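Local coordinates for tryptophan--tRNA ligase (Mycoplasma pneumoniae, PDB 2YY5), which probably catalyses the ATP-dependent attachment of tryptophan to its cognate tRNA, as a homodimeric class I aminoacyl-tRNA synthetase, at residues Q17-Y22 with K256-E261; E221-K226 with A294-L299. The protein carries 1 engineered substitution. All coordinates share one frame; numbering follows the deposited sequence.

Interaction 1: Q17-Y22 with K256-E261; sequences QHLGNY and KALLKE. With WSA (5'-O-[(L-tryptophylamino)sulfonyl]adenosine), chain J; SO4 (sulfate ion), chain H.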
ATOM      1  N   GLN B  17      13.957 -14.453 -16.418  1.00 25.08           N
ATOM      2  CA  GLN B  17      12.829 -15.333 -16.709  1.00 22.70           C
ATOM      3  C   GLN B  17      13.439 -16.688 -17.102  1.00 27.51           C
ATOM      4  O   GLN B  17      14.286 -16.754 -18.003  1.00 26.34           O
ATOM      5  CB  GLN B  17      12.017 -14.755 -17.868  1.00 17.73           C
ATOM      6  CG  GLN B  17      10.513 -14.814 -17.689  1.00 21.45           C
ATOM      7  CD  GLN B  17      10.024 -13.989 -16.514  1.00 26.45           C
ATOM      8  OE1 GLN B  17       9.510 -14.534 -15.541  1.00 30.21           O
ATOM      9  NE2 GLN B  17      10.187 -12.670 -16.597  1.00 16.16           N
ATOM     10  N   HIS B  18      13.020 -17.760 -16.427  1.00 25.77           N
ATOM     11  CA  HIS B  18      13.562 -19.098 -16.688  1.00 18.52           C
ATOM     12  C   HIS B  18      12.519 -20.184 -16.979  1.00 20.58           C
ATOM     13  O   HIS B  18      11.312 -19.937 -16.911  1.00 16.87           O
ATOM     14  CB  HIS B  18      14.418 -19.532 -15.499  1.00 18.38           C
ATOM     15  CG  HIS B  18      13.668 -19.585 -14.202  1.00 22.06           C
ATOM     16  ND1 HIS B  18      12.624 -20.455 -13.978  1.00 21.00           N
ATOM     17  CD2 HIS B  18      13.811 -18.871 -13.059  1.00 21.56           C
ATOM     18  CE1 HIS B  18      12.156 -20.279 -12.756  1.00 16.06           C
ATOM     19  NE2 HIS B  18      12.860 -19.322 -12.176  1.00 18.80           N
ATOM     20  N   LEU B  19      13.012 -21.386 -17.294  1.00 22.27           N
ATOM     21  CA  LEU B  19      12.185 -22.557 -17.605  1.00 16.94           C
ATOM     22  C   LEU B  19      11.194 -22.929 -16.499  1.00 19.00           C
ATOM     23  O   LEU B  19      10.153 -23.524 -16.768  1.00 14.37           O
ATOM     24  CB  LEU B  19      13.076 -23.768 -17.876  1.00 16.86           C
ATOM     25  CG  LEU B  19      13.174 -24.364 -19.279  1.00 23.29           C
ATOM     26  CD1 LEU B  19      13.917 -25.685 -19.182  1.00 20.65           C
ATOM     27  CD2 LEU B  19      11.799 -24.597 -19.865  1.00 17.33           C
ATOM     28  N   GLY B  20      11.535 -22.608 -15.254  1.00 14.69           N
ATOM     29  CA  GLY B  20      10.636 -22.907 -14.157  1.00 17.90           C
ATOM     30  C   GLY B  20       9.370 -22.103 -14.360  1.00 16.70           C
ATOM     31  O   GLY B  20       8.269 -22.599 -14.145  1.00 20.31           O
ATOM     32  N   ASN B  21       9.538 -20.857 -14.800  1.00 20.04           N
ATOM     33  CA  ASN B  21       8.414 -19.961 -15.057  1.00 19.14           C
ATOM     34  C   ASN B  21       7.604 -20.449 -16.248  1.00 23.08           C
ATOM     35  O   ASN B  21       6.369 -20.471 -16.198  1.00 15.67           O
ATOM     36  CB  ASN B  21       8.911 -18.549 -15.351  1.00 18.60           C
ATOM     37  CG  ASN B  21       9.768 -17.989 -14.238  1.00 25.63           C
ATOM     38  OD1 ASN B  21       9.352 -17.958 -13.080  1.00 25.24           O
ATOM     39  ND2 ASN B  21      10.972 -17.538 -14.583  1.00 14.78           N
ATOM     40  N   TYR B  22       8.307 -20.843 -17.313  1.00 21.48           N
ATOM     41  CA  TYR B  22       7.650 -21.315 -18.527  1.00 26.25           C
ATOM     42  C   TYR B  22       6.811 -22.554 -18.234  1.00 26.77           C
ATOM     43  O   TYR B  22       5.608 -22.591 -18.497  1.00 24.60           O
ATOM     44  CB  TYR B  22       8.673 -21.650 -19.629  1.00 21.49           C
ATOM     45  CG  TYR B  22       8.006 -22.063 -20.930  1.00 20.29           C
ATOM     46  CD1 TYR B  22       7.433 -21.110 -21.774  1.00 23.13           C
ATOM     47  CD2 TYR B  22       7.853 -23.413 -21.268  1.00 19.18           C
ATOM     48  CE1 TYR B  22       6.715 -21.482 -22.911  1.00 19.29           C
ATOM     49  CE2 TYR B  22       7.133 -23.798 -22.406  1.00 18.48           C
ATOM     50  CZ  TYR B  22       6.567 -22.822 -23.218  1.00 21.94           C
ATOM     51  OH  TYR B  22       5.834 -23.168 -24.322  1.00 21.76           O
ATOM     52  N   LYS B 256       9.654 -34.519 -20.522  1.00 21.25           N
ATOM     53  CA  LYS B 256       8.280 -34.921 -20.812  1.00 27.45           C
ATOM     54  C   LYS B 256       7.385 -33.726 -21.167  1.00 25.60           C
ATOM     55  O   LYS B 256       6.570 -33.801 -22.089  1.00 22.83           O
ATOM     56  CB  LYS B 256       7.665 -35.691 -19.624  1.00 28.48           C
ATOM     57  CG  LYS B 256       6.260 -36.237 -19.939  1.00 34.11           C
ATOM     58  CD  LYS B 256       5.748 -37.275 -18.939  1.00 37.91           C
ATOM     59  CE  LYS B 256       5.225 -36.640 -17.658  1.00 47.48           C
ATOM     60  NZ  LYS B 256       4.622 -37.645 -16.735  1.00 48.56           N
ATOM     61  N   ALA B 257       7.546 -32.632 -20.427  1.00 23.84           N
ATOM     62  CA  ALA B 257       6.763 -31.423 -20.644  1.00 21.60           C
ATOM     63  C   ALA B 257       7.122 -30.730 -21.962  1.00 24.56           C
ATOM     64  O   ALA B 257       6.260 -30.139 -22.619  1.00 30.60           O
ATOM     65  CB  ALA B 257       6.968 -30.459 -19.469  1.00  8.78           C
ATOM     66  N   LEU B 258       8.389 -30.803 -22.352  1.00 23.80           N
ATOM     67  CA  LEU B 258       8.827 -30.167 -23.587  1.00 21.69           C
ATOM     68  C   LEU B 258       8.387 -30.918 -24.836  1.00 20.28           C
ATOM     69  O   LEU B 258       8.206 -30.322 -25.894  1.00 20.06           O
ATOM     70  CB  LEU B 258      10.347 -30.011 -23.583  1.00 24.11           C
ATOM     71  CG  LEU B 258      10.909 -29.121 -22.476  1.00 19.83           C
ATOM     72  CD1 LEU B 258      12.427 -29.013 -22.644  1.00 22.12           C
ATOM     73  CD2 LEU B 258      10.258 -27.739 -22.535  1.00  9.44           C
ATOM     74  N   LEU B 259       8.206 -32.227 -24.704  1.00 21.18           N
ATOM     75  CA  LEU B 259       7.791 -33.051 -25.825  1.00 22.32           C
ATOM     76  C   LEU B 259       6.361 -32.777 -26.289  1.00 28.40           C
ATOM     77  O   LEU B 259       6.012 -33.100 -27.423  1.00 34.40           O
ATOM     78  CB  LEU B 259       7.965 -34.523 -25.465  1.00 20.57           C
ATOM     79  CG  LEU B 259       9.421 -34.901 -25.163  1.00 24.01           C
ATOM     80  CD1 LEU B 259       9.510 -36.348 -24.708  1.00 22.00           C
ATOM     81  CD2 LEU B 259      10.270 -34.668 -26.406  1.00 27.06           C
ATOM     82  N   LYS B 260       5.539 -32.178 -25.423  1.00 30.62           N
ATOM     83  CA  LYS B 260       4.146 -31.855 -25.761  1.00 28.74           C
ATOM     84  C   LYS B 260       4.131 -30.688 -26.746  1.00 28.63           C
ATOM     85  O   LYS B 260       3.149 -30.457 -27.448  1.00 35.45           O
ATOM     86  CB  LYS B 260       3.350 -31.417 -24.519  1.00 25.73           C
ATOM     87  CG  LYS B 260       3.676 -32.137 -23.228  1.00 37.29           C
ATOM     88  CD  LYS B 260       3.079 -31.412 -22.014  1.00 41.01           C
ATOM     89  CE  LYS B 260       1.576 -31.604 -21.918  1.00 46.10           C
ATOM     90  NZ  LYS B 260       1.209 -33.038 -21.737  1.00 52.33           N
ATOM     91  N   GLU B 261       5.225 -29.944 -26.779  1.00 28.41           N
ATOM     92  CA  GLU B 261       5.337 -28.782 -27.647  1.00 32.58           C
ATOM     93  C   GLU B 261       5.377 -29.162 -29.132  1.00 32.25           C
ATOM     94  O   GLU B 261       5.950 -30.191 -29.492  1.00 33.31           O
ATOM     95  CB  GLU B 261       6.606 -28.007 -27.277  1.00 31.79           C
ATOM     96  CG  GLU B 261       6.493 -26.510 -27.465  1.00 38.05           C
ATOM     97  CD  GLU B 261       5.741 -25.833 -26.333  1.00 34.88           C
ATOM     98  OE1 GLU B 261       5.171 -24.754 -26.579  1.00 38.50           O
ATOM     99  OE2 GLU B 261       5.731 -26.365 -25.200  1.00 34.43           O
TER
HETATM  100  CD2 WSA J1351       0.973 -13.325  -8.633  1.00  8.48           C
HETATM  101  CE3 WSA J1351       0.755 -14.576  -9.199  1.00 13.39           C
HETATM  102  CZ3 WSA J1351      -0.535 -15.086  -9.257  1.00  7.01           C
HETATM  103  CH2 WSA J1351      -1.601 -14.348  -8.750  1.00  7.52           C
HETATM  104  CZ2 WSA J1351      -1.380 -13.099  -8.183  1.00  8.15           C
HETATM  105  CE2 WSA J1351      -0.088 -12.588  -8.125  1.00 10.33           C
HETATM  106  N11 WSA J1351       0.406 -11.439  -7.671  1.00  8.53           N
HETATM  107  CD1 WSA J1351       1.720 -11.413  -7.868  1.00  9.92           C
HETATM  108  CG  WSA J1351       2.109 -12.544  -8.454  1.00  7.70           C
HETATM  109  CB  WSA J1351       3.536 -12.899  -8.865  1.00 12.19           C
HETATM  110  CA  WSA J1351       4.045 -14.135  -8.120  1.00 17.01           C
HETATM  111  NH3 WSA J1351       3.992 -13.920  -6.668  1.00  5.23           N
HETATM  112  C   WSA J1351       5.490 -14.408  -8.547  1.00 18.47           C
HETATM  113  O   WSA J1351       6.406 -13.731  -8.093  1.00 36.46           O
HETATM  114  NS  WSA J1351       5.690 -15.390  -9.419  1.00 26.68           N
HETATM  115  S   WSA J1351       7.130 -15.203 -10.162  1.00 28.05           S
HETATM  116  O1S WSA J1351       7.164 -13.894 -10.895  1.00 10.99           O
HETATM  117  O2S WSA J1351       8.238 -15.211  -9.150  1.00 20.32           O
HETATM  118  O5' WSA J1351       7.253 -16.300 -11.074  1.00 17.98           O
HETATM  119  C5' WSA J1351       6.193 -16.528 -12.009  1.00  8.26           C
HETATM  120  C4' WSA J1351       5.557 -17.919 -11.918  1.00 17.17           C
HETATM  121  O4' WSA J1351       6.569 -18.929 -12.085  1.00 10.38           O
HETATM  122  C3' WSA J1351       4.873 -18.203 -10.579  1.00 19.43           C
HETATM  123  O3' WSA J1351       3.672 -18.949 -10.801  1.00 19.60           O
HETATM  124  C2' WSA J1351       5.906 -19.085  -9.880  1.00 23.26           C
HETATM  125  O2' WSA J1351       5.253 -19.927  -8.924  1.00 20.23           O
HETATM  126  C1' WSA J1351       6.341 -19.926 -11.078  1.00 10.25           C
HETATM  127  N9  WSA J1351       7.612 -20.626 -10.773  1.00 16.91           N
HETATM  128  C8  WSA J1351       8.717 -20.036 -10.323  1.00 12.79           C
HETATM  129  N7  WSA J1351       9.691 -20.936 -10.211  1.00 17.08           N
HETATM  130  C5  WSA J1351       9.200 -22.112 -10.595  1.00 11.42           C
HETATM  131  C4  WSA J1351       7.871 -21.915 -10.944  1.00 13.77           C
HETATM  132  N3  WSA J1351       7.145 -22.962 -11.368  1.00 14.55           N
HETATM  133  C2  WSA J1351       7.685 -24.166 -11.456  1.00 11.78           C
HETATM  134  N1  WSA J1351       8.947 -24.385 -11.133  1.00 19.08           N
HETATM  135  C6  WSA J1351       9.732 -23.386 -10.702  1.00 19.36           C
HETATM  136  N6  WSA J1351      11.009 -23.607 -10.393  1.00 22.81           N
HETATM  137  S   SO4 H1360      11.371 -16.992  -9.424  1.00 23.91           S
HETATM  138  O1  SO4 H1360      10.403 -17.558  -8.475  1.00 20.58           O
HETATM  139  O2  SO4 H1360      11.805 -15.658  -8.950  1.00 23.25           O
HETATM  140  O3  SO4 H1360      12.529 -17.903  -9.531  1.00 21.96           O
HETATM  141  O4  SO4 H1360      10.736 -16.839 -10.738  1.00 12.84           O
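Two side-chain pairs, Leu19 with Leu258 and Tyr22 with Glu261, carry this buried contact. The apolar pair is a light touch between branch ends, CD2 of Leu19 lying 4.4 Å from CD2 of Leu258.

The two side chains of the polar pair come from opposite directions. Tyr22 has CG anti to its backbone N (chi1 -177°), which extends the phenol toward Glu261, whose chain bends at chi2 to bring the carboxylate to the hydroxyl. Tyr22 OH is 2.8 Å from Glu261 OE1, with OE2 beside the ring edge, near its plane; ring and carboxylate planes are 54° apart.

On its other side, segment 17-22 handles ligands as part of the probable HIGH signature. His18 is the N-cap of helix 19-26: its ND1 accepts a weak capping bond from Gly20 N (2.7 Å). The other ring nitrogen, NE2, gives a nearly straight bond (168°) to sulfate O3 at 3.0 Å. Both partners lie in the ring plane and together would restrain the imidazole's rotation in this crystal; CE1 meets adenine N7 of the tryptophanyl-adenylate analogue edge-on at 3.6 Å. The sulfate, probably from the crystallisation liquor, is also held by Lys205 of the KMSKS region.

Helix 284-308 packs against both Tyr22 and Leu258, while Val71 of helix 54-71 also meets Tyr22, placing the contact where the nucleotide-binding fold meets the helices that follow the KMSKS region.

Interaction 2: E221-K226 with A294-L299; sequences EVVVKK and ATVNLL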
ATOM      1  N   GLU B 221      24.374 -22.417 -27.195  1.00 20.26           N
ATOM      2  CA  GLU B 221      25.630 -22.922 -26.659  1.00 28.32           C
ATOM      3  C   GLU B 221      25.648 -22.930 -25.144  1.00 28.69           C
ATOM      4  O   GLU B 221      26.258 -23.807 -24.528  1.00 35.90           O
ATOM      5  CB  GLU B 221      26.815 -22.119 -27.187  1.00 25.60           C
ATOM      6  CG  GLU B 221      27.001 -22.234 -28.678  1.00 29.45           C
ATOM      7  CD  GLU B 221      26.259 -21.162 -29.445  1.00 32.67           C
ATOM      8  OE1 GLU B 221      26.295 -21.202 -30.691  1.00 31.55           O
ATOM      9  OE2 GLU B 221      25.651 -20.274 -28.807  1.00 34.42           O
ATOM     10  N   VAL B 222      24.976 -21.960 -24.539  1.00 27.06           N
ATOM     11  CA  VAL B 222      24.926 -21.897 -23.088  1.00 24.86           C
ATOM     12  C   VAL B 222      23.994 -22.998 -22.572  1.00 23.30           C
ATOM     13  O   VAL B 222      24.315 -23.686 -21.604  1.00 25.07           O
ATOM     14  CB  VAL B 222      24.463 -20.500 -22.612  1.00 23.73           C
ATOM     15  CG1 VAL B 222      24.363 -20.466 -21.094  1.00 24.04           C
ATOM     16  CG2 VAL B 222      25.455 -19.442 -23.100  1.00 17.42           C
ATOM     17  N   VAL B 223      22.855 -23.179 -23.235  1.00 21.46           N
ATOM     18  CA  VAL B 223      21.906 -24.226 -22.858  1.00 26.22           C
ATOM     19  C   VAL B 223      22.598 -25.593 -22.922  1.00 26.30           C
ATOM     20  O   VAL B 223      22.401 -26.446 -22.044  1.00 20.28           O
ATOM     21  CB  VAL B 223      20.681 -24.246 -23.804  1.00 30.12           C
ATOM     22  CG1 VAL B 223      19.795 -25.433 -23.480  1.00 24.06           C
ATOM     23  CG2 VAL B 223      19.895 -22.945 -23.673  1.00 26.58           C
ATOM     24  N   VAL B 224      23.407 -25.791 -23.965  1.00 24.23           N
ATOM     25  CA  VAL B 224      24.149 -27.037 -24.149  1.00 19.49           C
ATOM     26  C   VAL B 224      25.091 -27.310 -22.978  1.00 23.00           C
ATOM     27  O   VAL B 224      25.081 -28.407 -22.410  1.00 19.77           O
ATOM     28  CB  VAL B 224      24.988 -27.013 -25.450  1.00 18.02           C
ATOM     29  CG1 VAL B 224      25.981 -28.167 -25.460  1.00  2.03           C
ATOM     30  CG2 VAL B 224      24.078 -27.131 -26.654  1.00 18.31           C
ATOM     31  N   LYS B 225      25.900 -26.318 -22.613  1.00 22.51           N
ATOM     32  CA  LYS B 225      26.844 -26.499 -21.512  1.00 27.22           C
ATOM     33  C   LYS B 225      26.158 -26.762 -20.166  1.00 29.16           C
ATOM     34  O   LYS B 225      26.546 -27.664 -19.417  1.00 28.20           O
ATOM     35  CB  LYS B 225      27.758 -25.274 -21.380  1.00 28.58           C
ATOM     36  CG  LYS B 225      28.908 -25.466 -20.380  1.00 38.50           C
ATOM     37  CD  LYS B 225      29.567 -24.145 -19.967  1.00 44.45           C
ATOM     38  CE  LYS B 225      28.663 -23.330 -19.037  1.00 52.36           C
ATOM     39  NZ  LYS B 225      29.299 -22.060 -18.558  1.00 52.91           N
ATOM     40  N   LYS B 226      25.135 -25.972 -19.859  1.00 29.39           N
ATOM     41  CA  LYS B 226      24.428 -26.108 -18.588  1.00 28.20           C
ATOM     42  C   LYS B 226      23.815 -27.478 -18.362  1.00 27.26           C
ATOM     43  O   LYS B 226      23.896 -28.025 -17.263  1.00 26.98           O
ATOM     44  CB  LYS B 226      23.337 -25.041 -18.479  1.00 23.57           C
ATOM     45  CG  LYS B 226      23.884 -23.646 -18.338  1.00 21.69           C
ATOM     46  CD  LYS B 226      22.790 -22.629 -18.154  1.00 18.76           C
ATOM     47  CE  LYS B 226      23.405 -21.277 -17.860  1.00 15.53           C
ATOM     48  NZ  LYS B 226      22.378 -20.248 -17.618  1.00 11.67           N
ATOM     49  N   ALA B 294      15.268 -30.779 -26.993  1.00 22.91           N
ATOM     50  CA  ALA B 294      13.920 -30.293 -26.732  1.00 19.57           C
ATOM     51  C   ALA B 294      14.002 -28.864 -26.203  1.00 23.04           C
ATOM     52  O   ALA B 294      13.216 -27.993 -26.586  1.00 26.21           O
ATOM     53  CB  ALA B 294      13.235 -31.184 -25.719  1.00 20.48           C
ATOM     54  N   THR B 295      14.972 -28.623 -25.333  1.00 20.36           N
ATOM     55  CA  THR B 295      15.148 -27.301 -24.756  1.00 19.41           C
ATOM     56  C   THR B 295      15.577 -26.262 -25.783  1.00 15.51           C
ATOM     57  O   THR B 295      14.942 -25.212 -25.898  1.00 20.41           O
ATOM     58  CB  THR B 295      16.169 -27.333 -23.622  1.00 20.11           C
ATOM     59  OG1 THR B 295      15.742 -28.279 -22.630  1.00 23.12           O
ATOM     60  CG2 THR B 295      16.299 -25.959 -22.991  1.00 11.49           C
ATOM     61  N   VAL B 296      16.647 -26.543 -26.524  1.00 14.44           N
ATOM     62  CA  VAL B 296      17.126 -25.605 -27.536  1.00 17.71           C
ATOM     63  C   VAL B 296      15.992 -25.302 -28.508  1.00 21.03           C
ATOM     64  O   VAL B 296      15.701 -24.144 -28.786  1.00 24.30           O
ATOM     65  CB  VAL B 296      18.344 -26.166 -28.329  1.00 17.96           C
ATOM     66  CG1 VAL B 296      18.680 -25.241 -29.499  1.00 12.70           C
ATOM     67  CG2 VAL B 296      19.565 -26.286 -27.410  1.00 11.26           C
ATOM     68  N   ASN B 297      15.342 -26.351 -29.005  1.00 19.31           N
ATOM     69  CA  ASN B 297      14.233 -26.190 -29.930  1.00 20.88           C
ATOM     70  C   ASN B 297      13.215 -25.192 -29.399  1.00 20.37           C
ATOM     71  O   ASN B 297      12.813 -24.275 -30.110  1.00 26.35           O
ATOM     72  CB  ASN B 297      13.541 -27.534 -30.188  1.00 18.89           C
ATOM     73  CG  ASN B 297      14.370 -28.462 -31.064  1.00 23.50           C
ATOM     74  OD1 ASN B 297      15.526 -28.166 -31.392  1.00 19.71           O
ATOM     75  ND2 ASN B 297      13.784 -29.596 -31.442  1.00 20.91           N
ATOM     76  N   LEU B 298      12.800 -25.373 -28.151  1.00 20.86           N
ATOM     77  CA  LEU B 298      11.819 -24.486 -27.542  1.00 21.98           C
ATOM     78  C   LEU B 298      12.359 -23.054 -27.434  1.00 27.26           C
ATOM     79  O   LEU B 298      11.734 -22.107 -27.923  1.00 24.33           O
ATOM     80  CB  LEU B 298      11.423 -25.023 -26.159  1.00 23.03           C
ATOM     81  CG  LEU B 298      10.261 -24.431 -25.337  1.00 24.46           C
ATOM     82  CD1 LEU B 298      10.581 -23.013 -24.972  1.00 24.11           C
ATOM     83  CD2 LEU B 298       8.946 -24.507 -26.098  1.00 12.55           C
ATOM     84  N   LEU B 299      13.521 -22.887 -26.811  1.00 26.20           N
ATOM     85  CA  LEU B 299      14.089 -21.551 -26.658  1.00 29.66           C
ATOM     86  C   LEU B 299      14.261 -20.820 -27.989  1.00 33.93           C
ATOM     87  O   LEU B 299      13.853 -19.661 -28.125  1.00 33.98           O
ATOM     88  CB  LEU B 299      15.421 -21.630 -25.902  1.00 26.21           C
ATOM     89  CG  LEU B 299      15.326 -21.643 -24.368  1.00 25.41           C
ATOM     90  CD1 LEU B 299      14.058 -22.312 -23.913  1.00 24.79           C
ATOM     91  CD2 LEU B 299      16.517 -22.366 -23.795  1.00 27.65           C
TER
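An antiparallel helix pair, 220-228 against 284-308, is joined here through Val223, which meets Thr295, Val296 and Leu299 in the helical region that follows the KMSKS signature. The evidence for the pairing is geometric: the short axes of 221-226 and 294-299 approach to 9.9 Å, and their N-to-C directions differ by 154°, which is 26° short of exactly antiparallel. The backbones come nearest at Val223 CA and Val296 CA, 6.8 Å apart.

Val223 supplies every close contact on its own segment, and its two methyls divide the work. CG1, anti to the backbone N (chi1 174°), takes the Thr295 and Val296 side: it lies 3.6 Å from Thr295 CG2 and 4.0 Å from Val296 CG2, both chains crossing it at an angle. CG2, anti to the carbonyl carbon and beside the backbone N, meets Leu299 CD2 tip to tip at 3.4 Å. The three partners sit at positions i, i+1 and i+4, so they form one continuous patch on the face of helix 284-308.

Thr295 presents its two branches to different surroundings. Its methyl belongs to the valine contact, whereas OG1 is hydrogen-bonded to the carbonyl oxygen of Leu291, one turn earlier in the same helix. The long side chain of Lys226 leads away from the interface, its NZ making a salt bridge to Asp218 and bonds to the carbonyl oxygens of Gln210 and Val213.

Thr295 OG1 and Lys226 NZ thus find their partners outside the two segments, and the contact itself is methyl against methyl. Such a contact depends on shape and burial rather than on bond direction: of the 151 Å² buried, Val223 accounts for 69 Å², so nearly half of the buried surface belongs to this one residue.

The centres of the two interactions lie 12 Å apart, on the same side of the chain's centre, and their segments alternate in sequence: 17-22, 221-226, 256-261, 294-299. Helices 220-228 and 246-259 follow each other in the chain, and helix 284-308 lies against both. Direct packing joins the contacts: Leu258 CD1 is 3.4 Å from Thr295 OG1, and Leu298 CD2 comes within 3.8 Å of Tyr22 OH. Helix 284-308 therefore ties interaction 2, about 14 Å from the adenylate analogue at the Thr295 side chain, to the helix of interaction 1 that begins at the ligand pocket. These contacts pack the helical region against the nucleotide-binding fold.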